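Probable amino acid aminotransferase (PDB 6Q1S) is a probable amino acid aminotransferase of class IV that carries 4'-deoxy-4'-aminopyridoxal-5'-phosphate in its active-site pocket. Local coordinates at residues D172-S177 / I250-S255; V182-R187 / P213-T218; R187-I192 / L205-P210. One frame throughout, in Å; residues are numbered along the deposited sequence.

Contact 1. Residues D172-S177 / I250-S255; sequences DVIFVS and IWLVSS. With PMP (4'-deoxy-4'-aminopyridoxal-5'-phosphate), chain G.
In the mixed sheet beside the cofactor, Leu252 of strand 250-254 meets Asp172 and Ile174 of strand 172-176. Leu252 sends its two methyls to different partners. CD1 meets Asp172 tip to tip and lies 3.5 Å from Asp172 CG, so the carbon part and the end of the acid are both covered by a methyl. CD2 reaches Ile174, where Leu252 CD2 and Ile174 CG1 are 4.0 Å apart. Ile174 places CG1 anti to its carbonyl carbon (chi1 -68°), and its extended chain carries CD1 on to Ile250, with Ile174 CD1 4.1 Å from Ile250 CG2. Both isoleucine contacts are oblique and wholly apolar. The strands are not neighbours in the sheet: 126-132 and 258-265 come between them, and a curl of the sheet probably brings them together. The axes of the two short strand segments approach to 9.3 Å, their directions at 97°. Val173 points away from strand 250-254, onto helix 156-166. The Asp172 carboxylate is buried but not without partners. Its OD1 accepts the N-H of Val173 through the anti lone pair, at 2.7 Å from Val173 N to Asp172 OD1 with an N-H...O angle of 155°, while OD2 has a long, weak ion pair with Arg187 NE. Farther along, strand 250-254 leads to the phosphate of PMP (4'-deoxy-4'-aminopyridoxal-5'-phosphate), where the Ser255 hydroxyl donates to it, with Ser255 OG 2.8 Å from PMP O1P. The same hydroxyl is hydrogen-bonded to His49 NE2. Val253 O approaches the methylene C5A of the cofactor to 3.6 Å.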
loop_
_atom_site.group_PDB
_atom_site.type_symbol
_atom_site.label_atom_id
_atom_site.label_comp_id
_atom_site.label_asym_id
_atom_site.label_seq_id
_atom_site.Cartn_x
_atom_site.Cartn_y
_atom_site.Cartn_z
ATOM N N ASP B 172 8.086 -14.492 -11.285
ATOM C CA ASP B 172 8.210 -13.074 -10.976
ATOM C C ASP B 172 7.537 -12.277 -12.087
ATOM O O ASP B 172 6.923 -12.843 -12.997
ATOM C CB ASP B 172 9.680 -12.683 -10.800
ATOM C CG ASP B 172 9.875 -11.613 -9.744
ATOM O OD1 ASP B 172 9.172 -10.582 -9.798
ATOM O OD2 ASP B 172 10.742 -11.800 -8.865
ATOM N N VAL B 173 7.658 -10.955 -12.011
ATOM C CA VAL B 173 6.966 -10.043 -12.914
ATOM C C VAL B 173 7.926 -8.929 -13.298
ATOM O O VAL B 173 8.757 -8.504 -12.490
ATOM C CB VAL B 173 5.686 -9.464 -12.263
ATOM C CG1 VAL B 173 5.130 -8.296 -13.068
ATOM C CG2 VAL B 173 4.632 -10.537 -12.111
ATOM N N ILE B 174 7.828 -8.477 -14.544
ATOM C CA ILE B 174 8.489 -7.262 -14.998
ATOM C C ILE B 174 7.390 -6.273 -15.354
ATOM O O ILE B 174 6.604 -6.514 -16.280
ATOM C CB ILE B 174 9.420 -7.521 -16.192
ATOM C CG1 ILE B 174 10.611 -8.376 -15.755
ATOM C CG2 ILE B 174 9.900 -6.203 -16.782
ATOM C CD1 ILE B 174 11.587 -8.678 -16.864
ATOM N N PHE B 175 7.316 -5.176 -14.606
ATOM C CA PHE B 175 6.297 -4.165 -14.846
ATOM C C PHE B 175 6.639 -3.357 -16.089
ATOM O O PHE B 175 7.776 -2.903 -16.254
ATOM C CB PHE B 175 6.174 -3.234 -13.641
ATOM C CG PHE B 175 5.242 -3.734 -12.579
ATOM C CD1 PHE B 175 3.967 -4.166 -12.907
ATOM C CD2 PHE B 175 5.641 -3.778 -11.256
ATOM C CE1 PHE B 175 3.105 -4.624 -11.932
ATOM C CE2 PHE B 175 4.783 -4.239 -10.275
ATOM C CZ PHE B 175 3.512 -4.662 -10.615
ATOM N N VAL B 176 5.654 -3.165 -16.958
ATOM C CA VAL B 176 5.807 -2.331 -18.141
ATOM C C VAL B 176 4.804 -1.194 -18.040
ATOM O O VAL B 176 3.644 -1.406 -17.670
ATOM C CB VAL B 176 5.606 -3.133 -19.443
ATOM C CG1 VAL B 176 6.020 -2.304 -20.646
ATOM C CG2 VAL B 176 6.388 -4.438 -19.395
ATOM N N SER B 177 5.261 0.010 -18.363
ATOM C CA SER B 177 4.424 1.194 -18.296
ATOM C C SER B 177 3.427 1.235 -19.452
ATOM O O SER B 177 3.569 0.532 -20.458
ATOM C CB SER B 177 5.295 2.447 -18.307
ATOM O OG SER B 177 6.009 2.560 -19.523
ATOM N N ILE B 250 18.706 -11.005 -18.671
ATOM C CA ILE B 250 17.861 -10.164 -17.834
ATOM C C ILE B 250 17.959 -10.695 -16.415
ATOM O O ILE B 250 17.915 -11.910 -16.196
ATOM C CB ILE B 250 16.389 -10.144 -18.296
ATOM C CG1 ILE B 250 16.282 -9.934 -19.806
ATOM C CG2 ILE B 250 15.610 -9.067 -17.555
ATOM C CD1 ILE B 250 14.866 -10.111 -20.323
ATOM N N TRP B 251 18.090 -9.790 -15.453
ATOM C CA TRP B 251 18.163 -10.165 -14.051
ATOM C C TRP B 251 17.228 -9.293 -13.235
ATOM O O TRP B 251 17.070 -8.100 -13.515
ATOM C CB TRP B 251 19.583 -10.033 -13.504
ATOM C CG TRP B 251 20.566 -10.903 -14.199
ATOM C CD1 TRP B 251 20.950 -12.160 -13.839
ATOM C CD2 TRP B 251 21.292 -10.585 -15.387
ATOM N NE1 TRP B 251 21.877 -12.643 -14.729
ATOM C CE2 TRP B 251 22.105 -11.695 -15.691
ATOM C CE3 TRP B 251 21.337 -9.467 -16.224
ATOM C CZ2 TRP B 251 22.951 -11.719 -16.794
ATOM C CZ3 TRP B 251 22.176 -9.492 -17.316
ATOM C CH2 TRP B 251 22.973 -10.611 -17.593
ATOM N N LEU B 252 16.612 -9.898 -12.230
ATOM C CA LEU B 252 15.811 -9.181 -11.247
ATOM C C LEU B 252 16.688 -9.038 -10.009
ATOM O O LEU B 252 16.880 -9.993 -9.252
ATOM C CB LEU B 252 14.511 -9.923 -10.966
ATOM C CG LEU B 252 13.653 -10.067 -12.223
ATOM C CD1 LEU B 252 12.462 -10.948 -11.953
ATOM C CD2 LEU B 252 13.211 -8.700 -12.726
ATOM N N VAL B 253 17.237 -7.844 -9.822
ATOM C CA VAL B 253 18.241 -7.586 -8.799
ATOM C C VAL B 253 17.580 -6.974 -7.573
ATOM O O VAL B 253 16.735 -6.078 -7.688
ATOM C CB VAL B 253 19.346 -6.668 -9.354
ATOM C CG1 VAL B 253 20.528 -6.631 -8.419
ATOM C CG2 VAL B 253 19.773 -7.139 -10.739
ATOM N N SER B 254 17.981 -7.444 -6.396
ATOM C CA SER B 254 17.447 -6.955 -5.132
ATOM C C SER B 254 18.451 -7.287 -4.035
ATOM O O SER B 254 19.471 -7.937 -4.277
ATOM C CB SER B 254 16.066 -7.548 -4.836
ATOM O OG SER B 254 16.135 -8.950 -4.640
ATOM N N SER B 255 18.152 -6.837 -2.815
ATOM C CA SER B 255 19.125 -6.940 -1.733
ATOM C C SER B 255 19.242 -8.362 -1.193
ATOM O O SER B 255 20.346 -8.810 -0.865
ATOM C CB SER B 255 18.759 -5.978 -0.604
ATOM O OG SER B 255 18.902 -4.630 -1.016
HETATM N N1 PMP G . 12.037 -2.323 -6.627
HETATM C C2 PMP G . 11.143 -2.591 -5.646
HETATM C C2A PMP G . 9.698 -2.197 -5.816
HETATM C C3 PMP G . 11.579 -3.274 -4.402
HETATM O O3 PMP G . 10.699 -3.554 -3.402
HETATM C C4 PMP G . 13.009 -3.638 -4.290
HETATM C C4A PMP G . 13.551 -4.335 -3.065
HETATM N N4A PMP G . 12.892 -5.644 -2.914
HETATM C C5 PMP G . 13.886 -3.289 -5.433
HETATM C C6 PMP G . 13.340 -2.646 -6.541
HETATM C C5A PMP G . 15.359 -3.628 -5.391
HETATM O O4P PMP G . 15.996 -2.856 -4.375
HETATM P P PMP G . 17.268 -3.439 -3.577
HETATM O O1P PMP G . 16.847 -4.703 -2.866
HETATM O O2P PMP G . 18.368 -3.740 -4.568
HETATM O O3P PMP G . 17.737 -2.413 -2.575
#

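Contact 2. Residues V182-R187 / P213-T218. With PMP (4'-deoxy-4'-aminopyridoxal-5'-phosphate), chain G; AKG (2-oxoglutaric acid), chain H.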
loop_
_atom_site.group_PDB
_atom_site.type_symbol
_atom_site.label_atom_id
_atom_site.label_comp_id
_atom_site.label_asym_id
_atom_site.label_seq_id
_atom_site.Cartn_x
_atom_site.Cartn_y
_atom_site.Cartn_z
ATOM N N VAL B 182 10.039 -0.239 -19.934
ATOM C CA VAL B 182 10.273 -1.120 -18.794
ATOM C C VAL B 182 10.459 -0.291 -17.530
ATOM O O VAL B 182 11.208 0.697 -17.515
ATOM C CB VAL B 182 11.486 -2.024 -19.054
ATOM C CG1 VAL B 182 11.783 -2.884 -17.829
ATOM C CG2 VAL B 182 11.230 -2.904 -20.264
ATOM N N LEU B 183 9.776 -0.693 -16.456
ATOM C CA LEU B 183 9.860 0.012 -15.186
ATOM C C LEU B 183 10.755 -0.736 -14.203
ATOM O O LEU B 183 11.948 -0.434 -14.089
ATOM C CB LEU B 183 8.461 0.202 -14.595
ATOM C CG LEU B 183 7.526 1.129 -15.373
ATOM C CD1 LEU B 183 6.139 1.139 -14.754
ATOM C CD2 LEU B 183 8.100 2.533 -15.410
ATOM N N GLU B 184 10.194 -1.715 -13.501
ATOM C CA GLU B 184 10.932 -2.476 -12.501
ATOM C C GLU B 184 10.140 -3.740 -12.194
ATOM O O GLU B 184 9.115 -4.020 -12.820
ATOM C CB GLU B 184 11.170 -1.649 -11.235
ATOM C CG GLU B 184 9.894 -1.292 -10.488
ATOM C CD GLU B 184 10.153 -0.485 -9.229
ATOM O OE1 GLU B 184 9.176 0.026 -8.642
ATOM O OE2 GLU B 184 11.329 -0.359 -8.827
ATOM N N GLY B 185 10.629 -4.509 -11.226
ATOM C CA GLY B 185 9.879 -5.623 -10.702
ATOM C C GLY B 185 9.134 -5.230 -9.442
ATOM O O GLY B 185 9.437 -4.215 -8.809
ATOM N N PRO B 186 8.147 -6.037 -9.043
ATOM C CA PRO B 186 7.444 -5.766 -7.777
ATOM C C PRO B 186 8.333 -5.894 -6.552
ATOM O O PRO B 186 7.940 -5.440 -5.469
ATOM C CB PRO B 186 6.321 -6.811 -7.767
ATOM C CG PRO B 186 6.807 -7.897 -8.676
ATOM C CD PRO B 186 7.588 -7.202 -9.749
ATOM N N ARG B 187 9.517 -6.503 -6.687
ATOM C CA ARG B 187 10.433 -6.624 -5.559
ATOM C C ARG B 187 11.892 -6.619 -6.008
ATOM O O ARG B 187 12.755 -7.095 -5.260
ATOM C CB ARG B 187 10.136 -7.905 -4.764
ATOM C CG ARG B 187 10.266 -9.185 -5.576
ATOM C CD ARG B 187 9.939 -10.405 -4.734
ATOM N NE ARG B 187 9.852 -11.626 -5.528
ATOM C CZ ARG B 187 9.232 -12.733 -5.129
ATOM N NH1 ARG B 187 8.646 -12.776 -3.940
ATOM N NH2 ARG B 187 9.199 -13.799 -5.918
ATOM N N PRO B 213 8.761 6.231 -12.391
ATOM C CA PRO B 213 8.095 5.959 -11.109
ATOM C C PRO B 213 8.505 4.625 -10.501
ATOM O O PRO B 213 7.667 3.732 -10.352
ATOM C CB PRO B 213 6.607 5.967 -11.482
ATOM C CG PRO B 213 6.587 5.588 -12.926
ATOM C CD PRO B 213 7.814 6.214 -13.520
ATOM N N ILE B 214 9.781 4.475 -10.144
ATOM C CA ILE B 214 10.316 3.212 -9.648
ATOM C C ILE B 214 11.216 3.487 -8.450
ATOM O O ILE B 214 11.582 4.629 -8.163
ATOM C CB ILE B 214 11.100 2.440 -10.732
ATOM C CG1 ILE B 214 12.325 3.235 -11.181
ATOM C CG2 ILE B 214 10.210 2.124 -11.924
ATOM C CD1 ILE B 214 13.218 2.480 -12.140
ATOM N N LEU B 215 11.573 2.414 -7.750
ATOM C CA LEU B 215 12.529 2.504 -6.657
ATOM C C LEU B 215 13.956 2.461 -7.192
ATOM O O LEU B 215 14.249 1.808 -8.196
ATOM C CB LEU B 215 12.322 1.364 -5.656
ATOM C CG LEU B 215 11.165 1.358 -4.647
ATOM C CD1 LEU B 215 11.343 2.462 -3.616
ATOM C CD2 LEU B 215 9.788 1.453 -5.304
ATOM N N ARG B 216 14.850 3.160 -6.497
ATOM C CA ARG B 216 16.275 3.100 -6.800
ATOM C C ARG B 216 16.897 1.903 -6.094
ATOM O O ARG B 216 16.856 1.810 -4.862
ATOM C CB ARG B 216 16.971 4.392 -6.375
ATOM C CG ARG B 216 16.431 5.641 -7.041
ATOM C CD ARG B 216 17.406 6.137 -8.093
ATOM N NE ARG B 216 18.620 6.694 -7.499
ATOM C CZ ARG B 216 18.814 7.990 -7.276
ATOM N NH1 ARG B 216 19.947 8.409 -6.729
ATOM N NH2 ARG B 216 17.875 8.868 -7.603
ATOM N N GLY B 217 17.483 0.999 -6.869
ATOM C CA GLY B 217 18.024 -0.220 -6.308
ATOM C C GLY B 217 19.389 -0.036 -5.682
ATOM O O GLY B 217 20.337 0.375 -6.357
ATOM N N THR B 218 19.494 -0.325 -4.381
ATOM C CA THR B 218 20.793 -0.268 -3.720
ATOM C C THR B 218 21.766 -1.246 -4.362
ATOM O O THR B 218 22.947 -0.931 -4.546
ATOM C CB THR B 218 20.645 -0.574 -2.227
ATOM O OG1 THR B 218 20.074 -1.876 -2.062
ATOM C CG2 THR B 218 19.746 0.453 -1.559
HETATM N N1 PMP G . 12.037 -2.323 -6.627
HETATM C C2 PMP G . 11.143 -2.591 -5.646
HETATM C C2A PMP G . 9.698 -2.197 -5.816
HETATM C C3 PMP G . 11.579 -3.274 -4.402
HETATM O O3 PMP G . 10.699 -3.554 -3.402
HETATM C C4 PMP G . 13.009 -3.638 -4.290
HETATM C C4A PMP G . 13.551 -4.335 -3.065
HETATM N N4A PMP G . 12.892 -5.644 -2.914
HETATM C C5 PMP G . 13.886 -3.289 -5.433
HETATM C C6 PMP G . 13.340 -2.646 -6.541
HETATM C C5A PMP G . 15.359 -3.628 -5.391
HETATM O O4P PMP G . 15.996 -2.856 -4.375
HETATM P P PMP G . 17.268 -3.439 -3.577
HETATM O O1P PMP G . 16.847 -4.703 -2.866
HETATM O O2P PMP G . 18.368 -3.740 -4.568
HETATM O O3P PMP G . 17.737 -2.413 -2.575
HETATM C C1 AKG H . 12.852 -10.476 -1.853
HETATM O O1 AKG H . 12.322 -11.392 -2.516
HETATM O O2 AKG H . 14.086 -10.431 -1.656
HETATM C C2 AKG H . 12.007 -9.424 -1.293
HETATM O O5 AKG H . 12.238 -8.253 -1.554
HETATM C C3 AKG H . 10.846 -9.788 -0.397
HETATM C C4 AKG H . 9.597 -9.995 -1.246
HETATM C C5 AKG H . 8.887 -11.258 -0.822
HETATM O O3 AKG H . 9.302 -11.859 0.193
HETATM O O4 AKG H . 7.919 -11.659 -1.503
#
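The flat carboxylate of Glu184 is met at OE2 by Leu215 N, which stands above its plane by 35°; Leu215 N to Glu184 OE2 is 3.0 Å, and a second, weak bond runs from the same N-H to OE1. The cofactor ring has Leu215 on one face, with Leu215 CB 3.8 Å over PMP N1, and Arg187 O on the opposite side, where it accepts the cofactor amine at 2.8 Å from PMP N4A. At the ring's edge Glu184 OE2 lies 3.0 Å from PMP N1. The guanidinium of Arg187 receives 2-oxoglutaric acid at its edge, in plane, with Arg187 NH1 2.8 Å from AKG O4. Glu184 turns CG between its backbone N and carbonyl carbon (chi1 65°) and runs extended from there, sliding past Ile214 in the opposite direction until CD is 3.4 Å from Ile214 CB. Ile214 CG2 also packs on Leu183 CB at 3.7 Å, and the Leu183 side chain crosses Pro213 at about a right angle, CD2 meeting the ring carbon CD. Beyond Gly217, the N-cap of helix 218-229, Thr218 N donates to PMP O3P; OG1 also faces it, at a doubtfully short distance. A glutamate facing the pyridine nitrogen, with the phosphate at a helix N-terminus, is as in the cofactor site of fold-type IV aminotransferases.

Contact 3. Residues R187-I192 / L205-P210; sequences RSTVVI and LLTPPP. With PMP (4'-deoxy-4'-aminopyridoxal-5'-phosphate), chain G; AKG (2-oxoglutaric acid), chain H.
Leu205 and Leu206 run antiparallel to Val191 and Ile192, the strand segments inclined at 149° to each other. Leu205 comes first: its CB touches Val191 CG1, and its CA-H points to the carbonyl of Ile192, with Leu205 CA 3.2 Å from Ile192 O. Leu206 then forms the hydrogen-bonded pair with Ile192. Both bonds are 3.0 Å long, Ile192 N to Leu206 O and Leu206 N to Ile192 O, and the first is the straighter at 163°. Their side chains share one face of the sheet and cross obliquely, Ile192 CG1 lying 3.7 Å from Leu206 CB; Ile192 brings CG1 there by setting it between its own backbone N and carbonyl carbon (chi1 63°). At Thr207 the side chain takes over the pairing. OG1 donates to Val190 O at 3.2 Å, tilted somewhat from the carbonyl plane, and also touches Thr189 CG2. This hydroxyl probably stands in for a backbone donor as the strand ends, since the next residue, Pro208, has no N-H for that carbonyl and offers its ring carbon instead, with Pro208 CD 3.4 Å from Val190 O. Strand 249-254 pairs with the other edge of strand 189-194, and helix 218-229 packs on Thr189, Val191 and Thr207. In 187-192, Ser188 and Thr189 run up to the cofactor, Ser188 O coming within 3.2 Å of PMP C6. This is a beta hairpin in the cofactor-bearing domain of a class IV aminotransferase, its first strand starting beside PMP.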
loop_
_atom_site.group_PDB
_atom_site.type_symbol
_atom_site.label_atom_id
_atom_site.label_comp_id
_atom_site.label_asym_id
_atom_site.label_seq_id
_atom_site.Cartn_x
_atom_site.Cartn_y
_atom_site.Cartn_z
ATOM N N ARG B 187 9.517 -6.503 -6.687
ATOM C CA ARG B 187 10.433 -6.624 -5.559
ATOM C C ARG B 187 11.892 -6.619 -6.008
ATOM O O ARG B 187 12.755 -7.095 -5.260
ATOM C CB ARG B 187 10.136 -7.905 -4.764
ATOM C CG ARG B 187 10.266 -9.185 -5.576
ATOM C CD ARG B 187 9.939 -10.405 -4.734
ATOM N NE ARG B 187 9.852 -11.626 -5.528
ATOM C CZ ARG B 187 9.232 -12.733 -5.129
ATOM N NH1 ARG B 187 8.646 -12.776 -3.940
ATOM N NH2 ARG B 187 9.199 -13.799 -5.918
ATOM N N SER B 188 12.198 -6.088 -7.191
ATOM C CA SER B 188 13.550 -6.173 -7.721
ATOM C C SER B 188 13.760 -5.088 -8.767
ATOM O O SER B 188 12.820 -4.415 -9.198
ATOM C CB SER B 188 13.815 -7.556 -8.323
ATOM O OG SER B 188 12.726 -7.968 -9.130
ATOM N N THR B 189 15.018 -4.933 -9.168
ATOM C CA THR B 189 15.436 -3.978 -10.183
ATOM C C THR B 189 15.801 -4.724 -11.458
ATOM O O THR B 189 16.468 -5.762 -11.410
ATOM C CB THR B 189 16.631 -3.148 -9.698
ATOM O OG1 THR B 189 16.261 -2.415 -8.523
ATOM C CG2 THR B 189 17.093 -2.178 -10.775
ATOM N N VAL B 190 15.357 -4.196 -12.594
ATOM C CA VAL B 190 15.593 -4.827 -13.888
ATOM C C VAL B 190 16.929 -4.343 -14.437
ATOM O O VAL B 190 17.132 -3.142 -14.640
ATOM C CB VAL B 190 14.455 -4.523 -14.872
ATOM C CG1 VAL B 190 14.760 -5.128 -16.234
ATOM C CG2 VAL B 190 13.139 -5.060 -14.335
ATOM N N VAL B 191 17.846 -5.280 -14.662
ATOM C CA VAL B 191 19.130 -5.007 -15.296
ATOM C C VAL B 191 19.279 -5.960 -16.472
ATOM O O VAL B 191 19.049 -7.166 -16.330
ATOM C CB VAL B 191 20.306 -5.166 -14.314
ATOM C CG1 VAL B 191 21.630 -4.988 -15.036
ATOM C CG2 VAL B 191 20.183 -4.169 -13.175
ATOM N N ILE B 192 19.666 -5.424 -17.627
ATOM C CA ILE B 192 19.868 -6.224 -18.825
ATOM C C ILE B 192 21.328 -6.105 -19.244
ATOM O O ILE B 192 22.080 -5.270 -18.744
ATOM C CB ILE B 192 18.940 -5.812 -19.983
ATOM C CG1 ILE B 192 19.224 -4.372 -20.409
ATOM C CG2 ILE B 192 17.483 -5.968 -19.578
ATOM C CD1 ILE B 192 18.859 -4.084 -21.845
ATOM N N LEU B 205 25.679 -2.942 -19.485
ATOM C CA LEU B 205 24.564 -3.268 -18.608
ATOM C C LEU B 205 23.669 -2.042 -18.496
ATOM O O LEU B 205 24.159 -0.927 -18.281
ATOM C CB LEU B 205 25.064 -3.698 -17.226
ATOM C CG LEU B 205 26.054 -4.866 -17.198
ATOM C CD1 LEU B 205 26.670 -5.012 -15.814
ATOM C CD2 LEU B 205 25.379 -6.158 -17.628
ATOM N N LEU B 206 22.364 -2.249 -18.634
ATOM C CA LEU B 206 21.411 -1.152 -18.654
ATOM C C LEU B 206 20.329 -1.363 -17.608
ATOM O O LEU B 206 20.040 -2.486 -17.189
ATOM C CB LEU B 206 20.769 -0.994 -20.039
ATOM C CG LEU B 206 21.720 -0.657 -21.184
ATOM C CD1 LEU B 206 20.971 -0.610 -22.504
ATOM C CD2 LEU B 206 22.411 0.669 -20.911
ATOM N N THR B 207 19.731 -0.248 -17.196
ATOM C CA THR B 207 18.675 -0.228 -16.199
ATOM C C THR B 207 17.806 0.990 -16.472
ATOM O O THR B 207 18.289 1.978 -17.036
ATOM C CB THR B 207 19.247 -0.177 -14.773
ATOM O OG1 THR B 207 18.185 -0.274 -13.816
ATOM C CG2 THR B 207 19.999 1.120 -14.543
ATOM N N PRO B 208 16.520 0.934 -16.130
ATOM C CA PRO B 208 15.650 2.078 -16.382
ATOM C C PRO B 208 16.125 3.301 -15.625
ATOM O O PRO B 208 16.755 3.190 -14.556
ATOM C CB PRO B 208 14.282 1.595 -15.881
ATOM C CG PRO B 208 14.336 0.120 -16.076
ATOM C CD PRO B 208 15.753 -0.271 -15.769
ATOM N N PRO B 209 15.844 4.493 -16.141
ATOM C CA PRO B 209 16.361 5.717 -15.530
ATOM C C PRO B 209 15.622 6.044 -14.246
ATOM O O PRO B 209 14.467 5.631 -14.059
ATOM C CB PRO B 209 16.109 6.777 -16.608
ATOM C CG PRO B 209 14.942 6.269 -17.365
ATOM C CD PRO B 209 15.034 4.768 -17.341
ATOM N N PRO B 210 16.253 6.790 -13.334
ATOM C CA PRO B 210 15.658 6.978 -12.002
ATOM C C PRO B 210 14.442 7.884 -11.981
ATOM O O PRO B 210 13.650 7.793 -11.035
ATOM C CB PRO B 210 16.807 7.591 -11.193
ATOM C CG PRO B 210 17.635 8.300 -12.211
ATOM C CD PRO B 210 17.552 7.474 -13.464
HETATM N N1 PMP G . 12.037 -2.323 -6.627
HETATM C C2 PMP G . 11.143 -2.591 -5.646
HETATM C C2A PMP G . 9.698 -2.197 -5.816
HETATM C C3 PMP G . 11.579 -3.274 -4.402
HETATM O O3 PMP G . 10.699 -3.554 -3.402
HETATM C C4 PMP G . 13.009 -3.638 -4.290
HETATM C C4A PMP G . 13.551 -4.335 -3.065
HETATM N N4A PMP G . 12.892 -5.644 -2.914
HETATM C C5 PMP G . 13.886 -3.289 -5.433
HETATM C C6 PMP G . 13.340 -2.646 -6.541
HETATM C C5A PMP G . 15.359 -3.628 -5.391
HETATM O O4P PMP G . 15.996 -2.856 -4.375
HETATM P P PMP G . 17.268 -3.439 -3.577
HETATM O O1P PMP G . 16.847 -4.703 -2.866
HETATM O O2P PMP G . 18.368 -3.740 -4.568
HETATM O O3P PMP G . 17.737 -2.413 -2.575
HETATM C C1 AKG H . 12.852 -10.476 -1.853
HETATM O O1 AKG H . 12.322 -11.392 -2.516
HETATM O O2 AKG H . 14.086 -10.431 -1.656
HETATM C C2 AKG H . 12.007 -9.424 -1.293
HETATM O O5 AKG H . 12.238 -8.253 -1.554
HETATM C C3 AKG H . 10.846 -9.788 -0.397
HETATM C C4 AKG H . 9.597 -9.995 -1.246
HETATM C C5 AKG H . 8.887 -11.258 -0.822
HETATM O O3 AKG H . 9.302 -11.859 0.193
HETATM O O4 AKG H . 7.919 -11.659 -1.503
#

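Overall arrangement
All three contacts are buried, and their centres lie about 7 Å from one another around the same cofactor. Contact 1 is packing of side chains between strands not adjacent in their sheet, apolar apart from one acid; contact 3 joins neighbouring strands mainly through backbone bonds; contact 2 joins two loops by a carboxylate-to-backbone bond and apolar contacts, and holds more cofactor-pocket residues than either. Strand 249-254 of contact 1 pairs with strand 189-194 of contact 3, so these two share a sheet. Backbone bonds of Phe175 with Leu183 and Glu184 tie contact 1 to contact 2, and Arg187 belongs to both contacts 2 and 3. Contact 3 is nested within contact 2, and contact 2 within contact 1.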